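Side-chain contacts in Fe-regulated protein B (Neisseria meningitidis, PDB 4AIP), which transports iron across the outer membrane of the meningococcus as a TonB-dependent transporter, a plugged beta-barrel: residues S339-G344 with N350-N355; V281-T286 with R304-S309; I130-G135 with S720-N725; Y432-P437 with R520-I525. All blocks are in the same frame, centred on the assembly; numbering follows the deposited sequence.

Contact 1: S339-G344 with N350-N355; sequences SADDSG and NVKGPN
The base of a hairpin loop, where barrel strands 325-339 and 355-371 run out into their connection, is closed by Ser339 and Asn355, an antiparallel hydrogen-bonded pair. Ser339 N gives to Asn355 O, and Asn355 N to Ser339 O, both at 2.8 Å. Beyond this pair the regular ladder stops, and a backbone bond from Asp342 N to Gly353 O, at 3.2 Å, is joined by side-chain bonds. Asn355 holds its CG anti to its own N (chi1 -169°), which carries ND2 across to Asp342 OD2 at 3.0 Å. The bond lies close to the amide plane and uses the anti lone pair of OD2, although carboxylate and amide are turned 66° apart. Arg337 salt-bridges the same oxygen, while Ser339 OG meets Asp342 OD1 from above the carboxylate at 2.6 Å. Asp341 OD1 closes an Asx turn with Ser343 N at 3.2 Å and reaches across to Gly353 N at 2.9 Å, so that, met from opposite faces, it is clamped between the arms of the loop. Pro354 packs on Ile278 of the third subunit. Both aspartates thus prolong the hairpin past its ladder, in what barrel topology makes an extracellular loop of a TonB-dependent transporter.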
loop_
_atom_site.group_PDB
_atom_site.type_symbol
_atom_site.label_atom_id
_atom_site.label_comp_id
_atom_site.label_asym_id
_atom_site.label_seq_id
_atom_site.Cartn_x
_atom_site.Cartn_y
_atom_site.Cartn_z
ATOM N N SER B 339 4.406 1.372 -16.119
ATOM C CA SER B 339 3.621 2.537 -16.386
ATOM C C SER B 339 2.173 2.134 -16.424
ATOM O O SER B 339 1.852 1.088 -16.992
ATOM C CB SER B 339 4.033 3.101 -17.726
ATOM O OG SER B 339 2.974 3.847 -18.293
ATOM N N ALA B 340 1.304 2.955 -15.814
ATOM C CA ALA B 340 -0.153 2.670 -15.799
ATOM C C ALA B 340 -0.833 2.920 -17.137
ATOM O O ALA B 340 -1.873 2.345 -17.398
ATOM C CB ALA B 340 -0.868 3.474 -14.718
ATOM N N ASP B 341 -0.286 3.819 -17.944
ATOM C CA ASP B 341 -0.780 4.021 -19.278
ATOM C C ASP B 341 0.336 4.528 -20.156
ATOM O O ASP B 341 0.912 5.594 -19.875
ATOM C CB ASP B 341 -1.941 5.008 -19.312
ATOM C CG ASP B 341 -2.498 5.186 -20.717
ATOM O OD1 ASP B 341 -2.292 4.266 -21.565
ATOM O OD2 ASP B 341 -3.150 6.245 -20.955
ATOM N N ASP B 342 0.626 3.793 -21.232
ATOM C CA ASP B 342 1.711 4.229 -22.125
ATOM C C ASP B 342 1.265 4.762 -23.498
ATOM O O ASP B 342 2.082 4.784 -24.418
ATOM C CB ASP B 342 2.797 3.146 -22.257
ATOM C CG ASP B 342 3.955 3.356 -21.286
ATOM O OD1 ASP B 342 4.009 4.401 -20.603
ATOM O OD2 ASP B 342 4.825 2.464 -21.208
ATOM N N SER B 343 -0.017 5.155 -23.612
ATOM C CA SER B 343 -0.589 5.733 -24.839
ATOM C C SER B 343 0.159 6.965 -25.370
ATOM O O SER B 343 0.305 7.123 -26.586
ATOM C CB SER B 343 -2.052 6.160 -24.647
ATOM O OG SER B 343 -2.688 5.377 -23.674
ATOM N N GLY B 344 0.590 7.835 -24.459
ATOM C CA GLY B 344 1.317 9.054 -24.816
ATOM C C GLY B 344 2.816 8.860 -24.724
ATOM O O GLY B 344 3.536 9.826 -24.722
ATOM N N ASN B 350 3.590 3.574 -27.858
ATOM C CA ASN B 350 2.250 4.107 -27.541
ATOM C C ASN B 350 1.277 3.037 -27.011
ATOM O O ASN B 350 0.091 3.004 -27.330
ATOM C CB ASN B 350 1.678 4.905 -28.739
ATOM C CG ASN B 350 2.569 6.072 -29.127
ATOM O OD1 ASN B 350 2.580 7.094 -28.452
ATOM N ND2 ASN B 350 3.323 5.920 -30.204
ATOM N N VAL B 351 1.810 2.143 -26.199
ATOM C CA VAL B 351 1.053 1.004 -25.724
ATOM C C VAL B 351 -0.011 1.453 -24.735
ATOM O O VAL B 351 0.271 1.958 -23.636
ATOM C CB VAL B 351 1.973 -0.078 -25.093
ATOM C CG1 VAL B 351 1.206 -0.961 -24.048
ATOM C CG2 VAL B 351 2.636 -0.915 -26.170
ATOM N N LYS B 352 -1.250 1.237 -25.137
ATOM C CA LYS B 352 -2.367 1.624 -24.325
ATOM C C LYS B 352 -2.482 0.795 -23.041
ATOM O O LYS B 352 -2.332 -0.414 -23.058
ATOM C CB LYS B 352 -3.597 1.474 -25.171
ATOM C CG LYS B 352 -4.649 2.473 -24.858
ATOM C CD LYS B 352 -5.904 1.984 -25.529
ATOM C CE LYS B 352 -6.678 0.955 -24.620
ATOM N NZ LYS B 352 -6.977 1.502 -23.204
ATOM N N GLY B 353 -2.735 1.468 -21.927
ATOM C CA GLY B 353 -2.843 0.822 -20.615
ATOM C C GLY B 353 -1.517 0.400 -20.034
ATOM O O GLY B 353 -0.472 0.826 -20.510
ATOM N N PRO B 354 -1.548 -0.469 -19.015
ATOM C CA PRO B 354 -0.319 -0.791 -18.278
ATOM C C PRO B 354 0.759 -1.486 -19.101
ATOM O O PRO B 354 0.464 -2.294 -20.009
ATOM C CB PRO B 354 -0.794 -1.727 -17.164
ATOM C CG PRO B 354 -2.255 -1.551 -17.120
ATOM C CD PRO B 354 -2.670 -1.287 -18.526
ATOM N N ASN B 355 1.998 -1.098 -18.806
ATOM C CA ASN B 355 3.142 -1.546 -19.537
ATOM C C ASN B 355 4.286 -1.755 -18.604
ATOM O O ASN B 355 4.517 -0.992 -17.679
ATOM C CB ASN B 355 3.513 -0.564 -20.641
ATOM C CG ASN B 355 4.548 -1.138 -21.601
ATOM O OD1 ASN B 355 4.463 -2.282 -21.996
ATOM N ND2 ASN B 355 5.530 -0.333 -21.972
#

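Contact 2: V281-T286 with R304-S309; sequences VREEFT and RETTQS
The carboxylate of Glu283 and the guanidinium of Arg304 lie nearly coplanar, 24° apart, yet they form no salt bridge, since Glu283 OE2 and Arg304 NH1 remain 5.0 Å apart. Val281 N approaches the guanidinium obliquely, with Arg304 NH1 at 4.1 Å. The third flat group belongs to the type I turn from Arg282 to Phe285: Glu284 CG sits over the centre of one face of the Phe285 ring, 3.7 Å above its plane, and Arg282 CD lies at the ring edge. Of this turn, in a loop on the presumably extracellular side of the barrel, Glu283 points toward strand 302-318 of the wall. Glu283 is committed in another direction too, because its OE1 makes a salt bridge with Arg279 and a hydrogen bond with Thr103 of the plug. Glu283 OE2, the oxygen nearer Arg304, probably gives it a modestly favourable field at this separation. The arginine's side chain comes about 7 Å from that of Arg276, which binds L-glutamate in another structure of this protein. Bends at chi2 and chi3 (-79°) fold Arg304 back from an extended course, and its aliphatic part comes nearest the acid: Arg304 CD stands 4.1 Å from Glu283 OE2.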
loop_
_atom_site.group_PDB
_atom_site.type_symbol
_atom_site.label_atom_id
_atom_site.label_comp_id
_atom_site.label_asym_id
_atom_site.label_seq_id
_atom_site.Cartn_x
_atom_site.Cartn_y
_atom_site.Cartn_z
ATOM N N VAL B 281 6.924 11.398 -19.633
ATOM C CA VAL B 281 7.609 10.559 -20.606
ATOM C C VAL B 281 8.899 11.330 -20.622
ATOM O O VAL B 281 8.842 12.547 -20.638
ATOM C CB VAL B 281 6.935 10.704 -22.000
ATOM C CG1 VAL B 281 7.748 9.937 -23.102
ATOM C CG2 VAL B 281 5.436 10.309 -21.970
ATOM N N ARG B 282 10.065 10.746 -20.555
ATOM C CA ARG B 282 11.234 11.687 -20.547
ATOM C C ARG B 282 11.444 12.429 -19.256
ATOM O O ARG B 282 11.196 13.634 -19.187
ATOM C CB ARG B 282 11.101 12.813 -21.586
ATOM C CG ARG B 282 11.240 12.439 -23.016
ATOM C CD ARG B 282 11.183 13.683 -23.869
ATOM N NE ARG B 282 10.571 13.411 -25.162
ATOM C CZ ARG B 282 9.256 13.389 -25.399
ATOM N NH1 ARG B 282 8.381 13.646 -24.422
ATOM N NH2 ARG B 282 8.813 13.103 -26.617
ATOM N N GLU B 283 11.980 11.760 -18.252
ATOM C CA GLU B 283 12.128 12.377 -16.936
ATOM C C GLU B 283 13.190 13.472 -16.816
ATOM O O GLU B 283 13.276 14.168 -15.776
ATOM C CB GLU B 283 12.378 11.295 -15.922
ATOM C CG GLU B 283 11.401 10.163 -16.101
ATOM C CD GLU B 283 11.459 9.167 -14.990
ATOM O OE1 GLU B 283 12.415 9.200 -14.146
ATOM O OE2 GLU B 283 10.540 8.331 -14.973
ATOM N N GLU B 284 13.989 13.646 -17.867
ATOM C CA GLU B 284 15.045 14.662 -17.831
ATOM C C GLU B 284 14.497 16.072 -18.049
ATOM O O GLU B 284 15.171 17.040 -17.796
ATOM C CB GLU B 284 16.203 14.329 -18.784
ATOM C CG GLU B 284 15.869 14.528 -20.260
ATOM C CD GLU B 284 17.070 14.277 -21.203
ATOM O OE1 GLU B 284 18.257 14.553 -20.859
ATOM O OE2 GLU B 284 16.815 13.801 -22.320
ATOM N N PHE B 285 13.268 16.162 -18.521
ATOM C CA PHE B 285 12.590 17.425 -18.710
ATOM C C PHE B 285 11.322 17.482 -17.849
ATOM O O PHE B 285 10.757 16.434 -17.533
ATOM C CB PHE B 285 12.164 17.548 -20.172
ATOM C CG PHE B 285 13.282 17.392 -21.196
ATOM C CD1 PHE B 285 14.440 18.180 -21.145
ATOM C CD2 PHE B 285 13.125 16.511 -22.265
ATOM C CE1 PHE B 285 15.447 18.030 -22.093
ATOM C CE2 PHE B 285 14.121 16.360 -23.213
ATOM C CZ PHE B 285 15.284 17.119 -23.122
ATOM N N THR B 286 10.857 18.690 -17.488
ATOM C CA THR B 286 9.452 18.825 -17.009
ATOM C C THR B 286 8.548 19.162 -18.157
ATOM O O THR B 286 8.789 18.748 -19.267
ATOM C CB THR B 286 9.192 19.823 -15.816
ATOM O OG1 THR B 286 9.515 21.173 -16.156
ATOM C CG2 THR B 286 10.041 19.568 -14.776
ATOM N N ARG B 304 3.858 6.035 -12.735
ATOM C CA ARG B 304 4.998 5.230 -13.042
ATOM C C ARG B 304 5.631 4.672 -11.798
ATOM O O ARG B 304 5.703 5.378 -10.764
ATOM C CB ARG B 304 6.006 6.121 -13.702
ATOM C CG ARG B 304 6.885 5.387 -14.641
ATOM C CD ARG B 304 7.172 6.174 -15.820
ATOM N NE ARG B 304 5.995 6.055 -16.686
ATOM C CZ ARG B 304 5.496 7.056 -17.371
ATOM N NH1 ARG B 304 6.103 8.162 -17.261
ATOM N NH2 ARG B 304 4.438 6.973 -18.155
ATOM N N GLU B 305 6.079 3.419 -11.865
ATOM C CA GLU B 305 6.976 2.904 -10.819
ATOM C C GLU B 305 8.240 2.434 -11.489
ATOM O O GLU B 305 8.196 1.766 -12.555
ATOM C CB GLU B 305 6.361 1.738 -10.004
ATOM C CG GLU B 305 4.860 1.831 -9.840
ATOM C CD GLU B 305 4.243 0.791 -8.885
ATOM O OE1 GLU B 305 4.641 -0.384 -9.008
ATOM O OE2 GLU B 305 3.328 1.168 -8.093
ATOM N N THR B 306 9.372 2.784 -10.884
ATOM C CA THR B 306 10.618 2.322 -11.398
ATOM C C THR B 306 11.366 1.721 -10.203
ATOM O O THR B 306 11.412 2.315 -9.125
ATOM C CB THR B 306 11.388 3.411 -12.313
ATOM O OG1 THR B 306 12.316 4.147 -11.545
ATOM C CG2 THR B 306 10.445 4.435 -12.978
ATOM N N THR B 307 11.880 0.501 -10.375
ATOM C CA THR B 307 12.315 -0.322 -9.250
ATOM C C THR B 307 13.679 -1.000 -9.479
ATOM O O THR B 307 14.000 -1.462 -10.593
ATOM C CB THR B 307 11.274 -1.431 -9.021
ATOM O OG1 THR B 307 9.966 -0.903 -9.252
ATOM C CG2 THR B 307 11.345 -1.916 -7.634
ATOM N N GLN B 308 14.454 -1.133 -8.416
ATOM C CA GLN B 308 15.688 -1.884 -8.478
ATOM C C GLN B 308 15.671 -2.850 -7.322
ATOM O O GLN B 308 15.422 -2.442 -6.144
ATOM C CB GLN B 308 16.910 -0.960 -8.378
ATOM C CG GLN B 308 18.204 -1.566 -8.892
ATOM C CD GLN B 308 19.410 -0.641 -8.712
ATOM O OE1 GLN B 308 19.880 -0.439 -7.610
ATOM N NE2 GLN B 308 19.906 -0.092 -9.798
ATOM N N SER B 309 15.945 -4.116 -7.630
ATOM C CA SER B 309 15.836 -5.147 -6.639
ATOM C C SER B 309 16.998 -6.041 -6.836
ATOM O O SER B 309 17.448 -6.337 -7.958
ATOM C CB SER B 309 14.577 -6.013 -6.766
ATOM O OG SER B 309 13.474 -5.320 -7.275
#

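Contact 3: I130-G135 with S720-N725; sequences ILYHQG and SQRWTN
Arg722 meets Tyr132 edge against edge, with the two planes almost perpendicular at 87°. Its NH2 lies near the plane of the phenol ring, 3.6 Å from Tyr132 CE2, and that carbon in turn lies at the in-plane edge of the guanidinium. Such an approach avoids the ring face, so it is not the geometry of a cation-pi pair. His133 comes to the same nitrogen obliquely: His133 CE1 is 3.8 Å from Arg722 NH2, and the imidazole is inclined 56° to the guanidinium. The aromatic residues overlap each other as well, Tyr132 CZ standing 3.3 Å above the His133 plane and displaced toward its rim. Tyr132 can lie there because its CG is placed between its own N and carbonyl carbon (chi1 77°), while Arg722 runs extended from CG to NE to span the gap. Glu284, from outside the two segments, links the partners: one carboxylate oxygen takes a salt bridge from Arg722 NH2 and a hydrogen bond from His133 ND1. The shared carboxylate probably offsets the cost of placing the arginine's charge beside the imidazole. The type I turn from Leu131 to Gln134 belongs to the plug, between strands 118-121 and 144-151; Arg722 comes from the loop between barrel strands 702-709 and 733-741. The contact thus joins plug to barrel through loops, with no helix or strand in either segment.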
loop_
_atom_site.group_PDB
_atom_site.type_symbol
_atom_site.label_atom_id
_atom_site.label_comp_id
_atom_site.label_asym_id
_atom_site.label_seq_id
_atom_site.Cartn_x
_atom_site.Cartn_y
_atom_site.Cartn_z
ATOM N N ILE B 130 16.944 1.902 -19.267
ATOM C CA ILE B 130 15.544 1.789 -19.585
ATOM C C ILE B 130 15.252 2.665 -20.761
ATOM O O ILE B 130 14.649 2.219 -21.727
ATOM C CB ILE B 130 14.691 2.258 -18.398
ATOM C CG1 ILE B 130 14.875 1.284 -17.250
ATOM C CG2 ILE B 130 13.207 2.479 -18.826
ATOM C CD1 ILE B 130 14.333 1.772 -16.014
ATOM N N LEU B 131 15.678 3.926 -20.659
ATOM C CA LEU B 131 15.451 4.962 -21.669
ATOM C C LEU B 131 16.474 6.038 -21.474
ATOM O O LEU B 131 16.815 6.403 -20.358
ATOM C CB LEU B 131 14.067 5.568 -21.536
ATOM C CG LEU B 131 13.667 6.453 -22.727
ATOM C CD1 LEU B 131 13.490 5.605 -24.017
ATOM C CD2 LEU B 131 12.406 7.275 -22.428
ATOM N N TYR B 132 16.961 6.587 -22.573
ATOM C CA TYR B 132 18.072 7.527 -22.482
ATOM C C TYR B 132 17.616 8.937 -22.027
ATOM O O TYR B 132 18.430 9.794 -21.768
ATOM C CB TYR B 132 18.793 7.561 -23.816
ATOM C CG TYR B 132 18.060 8.363 -24.835
ATOM C CD1 TYR B 132 17.037 7.772 -25.640
ATOM C CD2 TYR B 132 18.341 9.743 -24.992
ATOM C CE1 TYR B 132 16.345 8.534 -26.593
ATOM C CE2 TYR B 132 17.665 10.492 -25.925
ATOM C CZ TYR B 132 16.677 9.892 -26.723
ATOM O OH TYR B 132 16.016 10.667 -27.648
ATOM N N HIS B 133 16.311 9.167 -21.931
ATOM C CA HIS B 133 15.787 10.441 -21.472
ATOM C C HIS B 133 15.693 10.472 -19.954
ATOM O O HIS B 133 15.116 11.377 -19.371
ATOM C CB HIS B 133 14.429 10.681 -22.080
ATOM C CG HIS B 133 14.467 11.303 -23.438
ATOM N ND1 HIS B 133 15.103 12.496 -23.695
ATOM C CD2 HIS B 133 13.893 10.928 -24.606
ATOM C CE1 HIS B 133 14.941 12.820 -24.963
ATOM N NE2 HIS B 133 14.202 11.889 -25.535
ATOM N N GLN B 134 16.251 9.462 -19.314
ATOM C CA GLN B 134 16.388 9.465 -17.872
ATOM C C GLN B 134 17.733 8.832 -17.570
ATOM O O GLN B 134 18.300 8.156 -18.409
ATOM C CB GLN B 134 15.243 8.659 -17.229
ATOM C CG GLN B 134 15.091 7.221 -17.776
ATOM C CD GLN B 134 13.925 6.572 -17.187
ATOM O OE1 GLN B 134 12.808 6.783 -17.658
ATOM N NE2 GLN B 134 14.143 5.791 -16.096
ATOM N N GLY B 135 18.233 9.039 -16.364
ATOM C CA GLY B 135 19.481 8.422 -15.982
ATOM C C GLY B 135 19.266 7.043 -15.415
ATOM O O GLY B 135 18.162 6.590 -15.197
ATOM N N SER B 720 25.799 18.241 -15.130
ATOM C CA SER B 720 25.664 16.925 -15.770
ATOM C C SER B 720 24.270 16.679 -16.229
ATOM O O SER B 720 23.518 15.990 -15.594
ATOM C CB SER B 720 26.087 15.822 -14.821
ATOM O OG SER B 720 27.242 16.211 -14.119
ATOM N N GLN B 721 23.916 17.227 -17.358
ATOM C CA GLN B 721 22.582 17.027 -17.910
ATOM C C GLN B 721 22.710 17.821 -19.177
ATOM O O GLN B 721 23.763 18.395 -19.402
ATOM C CB GLN B 721 21.496 17.630 -16.981
ATOM C CG GLN B 721 21.488 19.160 -16.916
ATOM C CD GLN B 721 20.908 19.705 -15.675
ATOM O OE1 GLN B 721 21.254 19.284 -14.594
ATOM N NE2 GLN B 721 20.018 20.665 -15.812
ATOM N N ARG B 722 21.679 17.885 -20.015
ATOM C CA ARG B 722 21.797 18.747 -21.173
ATOM C C ARG B 722 21.821 20.194 -20.730
ATOM O O ARG B 722 21.409 20.527 -19.621
ATOM C CB ARG B 722 20.673 18.514 -22.144
ATOM C CG ARG B 722 20.313 17.067 -22.347
ATOM C CD ARG B 722 19.281 17.053 -23.434
ATOM N NE ARG B 722 18.727 15.737 -23.686
ATOM C CZ ARG B 722 19.176 14.903 -24.613
ATOM N NH1 ARG B 722 20.208 15.220 -25.364
ATOM N NH2 ARG B 722 18.591 13.737 -24.780
ATOM N N TRP B 723 22.265 21.045 -21.636
ATOM C CA TRP B 723 22.655 22.420 -21.346
ATOM C C TRP B 723 21.555 23.443 -21.601
ATOM O O TRP B 723 21.689 24.622 -21.207
ATOM C CB TRP B 723 23.840 22.743 -22.235
ATOM C CG TRP B 723 23.436 23.153 -23.611
ATOM C CD1 TRP B 723 22.903 22.353 -24.630
ATOM C CD2 TRP B 723 23.530 24.470 -24.134
ATOM N NE1 TRP B 723 22.701 23.111 -25.757
ATOM C CE2 TRP B 723 23.065 24.415 -25.489
ATOM C CE3 TRP B 723 24.014 25.688 -23.614
ATOM C CZ2 TRP B 723 23.019 25.561 -26.309
ATOM C CZ3 TRP B 723 23.988 26.808 -24.410
ATOM C CH2 TRP B 723 23.488 26.749 -25.764
ATOM N N THR B 724 20.492 22.997 -22.272
ATOM C CA THR B 724 19.309 23.809 -22.557
ATOM C C THR B 724 18.634 23.907 -21.187
ATOM O O THR B 724 19.156 23.347 -20.241
ATOM C CB THR B 724 18.461 23.119 -23.630
ATOM O OG1 THR B 724 18.412 21.701 -23.348
ATOM C CG2 THR B 724 19.095 23.351 -25.028
ATOM N N ASN B 725 17.564 24.634 -20.946
ATOM C CA ASN B 725 17.361 24.804 -19.477
ATOM C C ASN B 725 16.441 23.784 -18.787
ATOM O O ASN B 725 15.303 24.081 -18.475
ATOM C CB ASN B 725 17.097 26.251 -19.055
ATOM C CG ASN B 725 18.372 27.131 -19.081
ATOM O OD1 ASN B 725 18.345 28.223 -19.626
ATOM N ND2 ASN B 725 19.473 26.657 -18.478
#

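Contact 4: Y432-P437 with R520-I525; sequences YKLSNP and RGIISI
The main chain of Ile522 is hydrogen-bonded to both Ala574 and Arg576, and this polar grip fixes the residue whose side chain reaches Tyr432 and Leu434. Between 432-437 and 520-525 themselves no hydrogen bond passes; the contact is an apolar one, in which a single isoleucine branch does nearly all the touching. Ile522 CD1 lies over one face of the Tyr432 ring, 3.9 Å from its centroid and 26° off the normal, a CH-pi contact. The methyl is not centred. It is offset toward the rim on the CB side, with Ile522 CD1 at 3.6 Å from Tyr432 CG, and CG1 follows it across the same face to stand 3.6 Å from Tyr432 CD2. Ile522 sets CG1 anti to its carbonyl carbon (chi1 -78°) and then turns at chi2 (-82°), which brings the delta methyl rather than the CG2 branch to the tyrosine. Leu434 comes to the same methyl through its CD2, roughly at a right angle to the direction of the ring; the modelled separation there is too short for two carbons and is best left unweighed. Tyr432 and Leu434 both send their CB toward Ile522, while the intervening Lys433 sends its CB away, so the extended backbone presents two apolar groups to one partner. Among the barrel's connecting loops, probably extracellular, segment 432-437 bridges helix 420-431 and barrel strand 438-452, and opposite it the short strand 522-525 runs parallel to strand 575-597, against whose Val575 the Ile522 side chain also packs.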
loop_
_atom_site.group_PDB
_atom_site.type_symbol
_atom_site.label_atom_id
_atom_site.label_comp_id
_atom_site.label_asym_id
_atom_site.label_seq_id
_atom_site.Cartn_x
_atom_site.Cartn_y
_atom_site.Cartn_z
ATOM N N TYR B 432 10.724 -10.008 -39.223
ATOM C CA TYR B 432 11.542 -10.443 -38.101
ATOM C C TYR B 432 10.674 -10.990 -37.035
ATOM O O TYR B 432 9.532 -10.510 -36.772
ATOM C CB TYR B 432 12.304 -9.315 -37.484
ATOM C CG TYR B 432 13.624 -9.115 -38.108
ATOM C CD1 TYR B 432 14.692 -9.959 -37.803
ATOM C CD2 TYR B 432 13.825 -8.101 -39.057
ATOM C CE1 TYR B 432 15.944 -9.775 -38.390
ATOM C CE2 TYR B 432 15.067 -7.925 -39.655
ATOM C CZ TYR B 432 16.127 -8.758 -39.302
ATOM O OH TYR B 432 17.373 -8.573 -39.880
ATOM N N LYS B 433 11.228 -11.999 -36.406
ATOM C CA LYS B 433 10.650 -12.514 -35.199
ATOM C C LYS B 433 11.672 -12.271 -34.118
ATOM O O LYS B 433 12.798 -12.836 -34.128
ATOM C CB LYS B 433 10.392 -14.014 -35.339
ATOM C CG LYS B 433 9.768 -14.394 -36.692
ATOM C CD LYS B 433 10.492 -15.623 -37.314
ATOM C CE LYS B 433 9.930 -16.928 -36.641
ATOM N NZ LYS B 433 10.687 -18.139 -37.138
ATOM N N LEU B 434 11.285 -11.435 -33.177
ATOM C CA LEU B 434 12.260 -10.932 -32.249
ATOM C C LEU B 434 12.270 -11.710 -30.963
ATOM O O LEU B 434 11.254 -12.241 -30.562
ATOM C CB LEU B 434 12.007 -9.456 -31.992
ATOM C CG LEU B 434 11.985 -8.554 -33.212
ATOM C CD1 LEU B 434 11.594 -7.143 -32.799
ATOM C CD2 LEU B 434 13.359 -8.513 -33.874
ATOM N N SER B 435 13.430 -11.743 -30.324
ATOM C CA SER B 435 13.653 -12.394 -29.039
ATOM C C SER B 435 14.237 -11.366 -28.083
ATOM O O SER B 435 14.762 -10.324 -28.502
ATOM C CB SER B 435 14.651 -13.545 -29.190
ATOM O OG SER B 435 15.183 -13.561 -30.493
ATOM N N ASN B 436 14.156 -11.665 -26.793
ATOM C CA ASN B 436 14.780 -10.852 -25.757
ATOM C C ASN B 436 16.265 -10.737 -26.022
ATOM O O ASN B 436 16.898 -11.756 -26.239
ATOM C CB ASN B 436 14.632 -11.524 -24.411
ATOM C CG ASN B 436 13.224 -11.516 -23.876
ATOM O OD1 ASN B 436 12.308 -10.961 -24.452
ATOM N ND2 ASN B 436 13.061 -12.138 -22.731
ATOM N N PRO B 437 16.825 -9.509 -26.011
ATOM C CA PRO B 437 18.274 -9.334 -26.162
ATOM C C PRO B 437 18.975 -9.761 -24.909
ATOM O O PRO B 437 18.456 -9.576 -23.811
ATOM C CB PRO B 437 18.460 -7.812 -26.332
ATOM C CG PRO B 437 17.143 -7.227 -26.481
ATOM C CD PRO B 437 16.133 -8.214 -25.898
ATOM N N ARG B 520 10.006 0.794 -33.660
ATOM C CA ARG B 520 10.658 1.824 -34.467
ATOM C C ARG B 520 11.713 1.268 -35.368
ATOM O O ARG B 520 12.490 2.029 -35.975
ATOM C CB ARG B 520 11.275 2.887 -33.585
ATOM C CG ARG B 520 10.208 3.760 -33.014
ATOM C CD ARG B 520 10.863 4.934 -32.430
ATOM N NE ARG B 520 9.879 5.571 -31.540
ATOM C CZ ARG B 520 9.958 6.869 -31.186
ATOM N NH1 ARG B 520 10.982 7.634 -31.665
ATOM N NH2 ARG B 520 9.069 7.414 -30.337
ATOM N N GLY B 521 11.747 -0.058 -35.451
ATOM C CA GLY B 521 12.689 -0.699 -36.295
ATOM C C GLY B 521 13.622 -1.551 -35.505
ATOM O O GLY B 521 13.574 -1.590 -34.265
ATOM N N ILE B 522 14.482 -2.224 -36.250
ATOM C CA ILE B 522 15.275 -3.282 -35.755
ATOM C C ILE B 522 16.605 -2.749 -35.308
ATOM O O ILE B 522 17.170 -1.868 -35.946
ATOM C CB ILE B 522 15.476 -4.309 -36.863
ATOM C CG1 ILE B 522 14.214 -5.169 -37.017
ATOM C CG2 ILE B 522 16.618 -5.282 -36.539
ATOM C CD1 ILE B 522 14.197 -6.283 -35.990
ATOM N N ILE B 523 17.117 -3.272 -34.200
ATOM C CA ILE B 523 18.360 -2.766 -33.667
ATOM C C ILE B 523 19.289 -3.928 -33.495
ATOM O O ILE B 523 19.027 -4.821 -32.699
ATOM C CB ILE B 523 18.166 -1.976 -32.319
ATOM C CG1 ILE B 523 17.359 -0.693 -32.554
ATOM C CG2 ILE B 523 19.547 -1.713 -31.649
ATOM C CD1 ILE B 523 18.158 0.442 -33.235
ATOM N N SER B 524 20.369 -3.916 -34.256
ATOM C CA SER B 524 21.256 -5.050 -34.315
ATOM C C SER B 524 22.687 -4.638 -33.960
ATOM O O SER B 524 22.906 -3.582 -33.347
ATOM C CB SER B 524 21.155 -5.707 -35.694
ATOM O OG SER B 524 22.029 -6.808 -35.806
ATOM N N ILE B 525 23.644 -5.480 -34.329
ATOM C CA ILE B 525 25.054 -5.261 -34.035
ATOM C C ILE B 525 25.893 -5.677 -35.257
ATOM O O ILE B 525 25.664 -6.723 -35.846
ATOM C CB ILE B 525 25.463 -5.998 -32.704
ATOM C CG1 ILE B 525 26.897 -5.653 -32.288
ATOM C CG2 ILE B 525 25.192 -7.515 -32.761
ATOM C CD1 ILE B 525 27.268 -6.154 -30.913
#

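In the fold
The four contacts illustrate how chemistry follows position in a plugged barrel. Contacts 2 and 4 are buried, contacts 1 and 3 partly so, and contact 1 alone has exposed residues among those that touch. Contacts 1 and 2 share the wall formed by strands 302-318 and 325-339, and meet where Arg304 reaches Asp342 in a long, weak ion pair. Contacts 2 and 3 join through Glu284, which links the turn of one to the plug and barrel loops of the other. Contact 4 touches none of the rest and lies about 21 Å from contact 1, centre to centre. Backbone and carboxylate bonds dominate contact 1; opposite charges held apart mark contact 2, a guanidinium beside aromatic rings contact 3, and hydrocarbon against a ring contact 4.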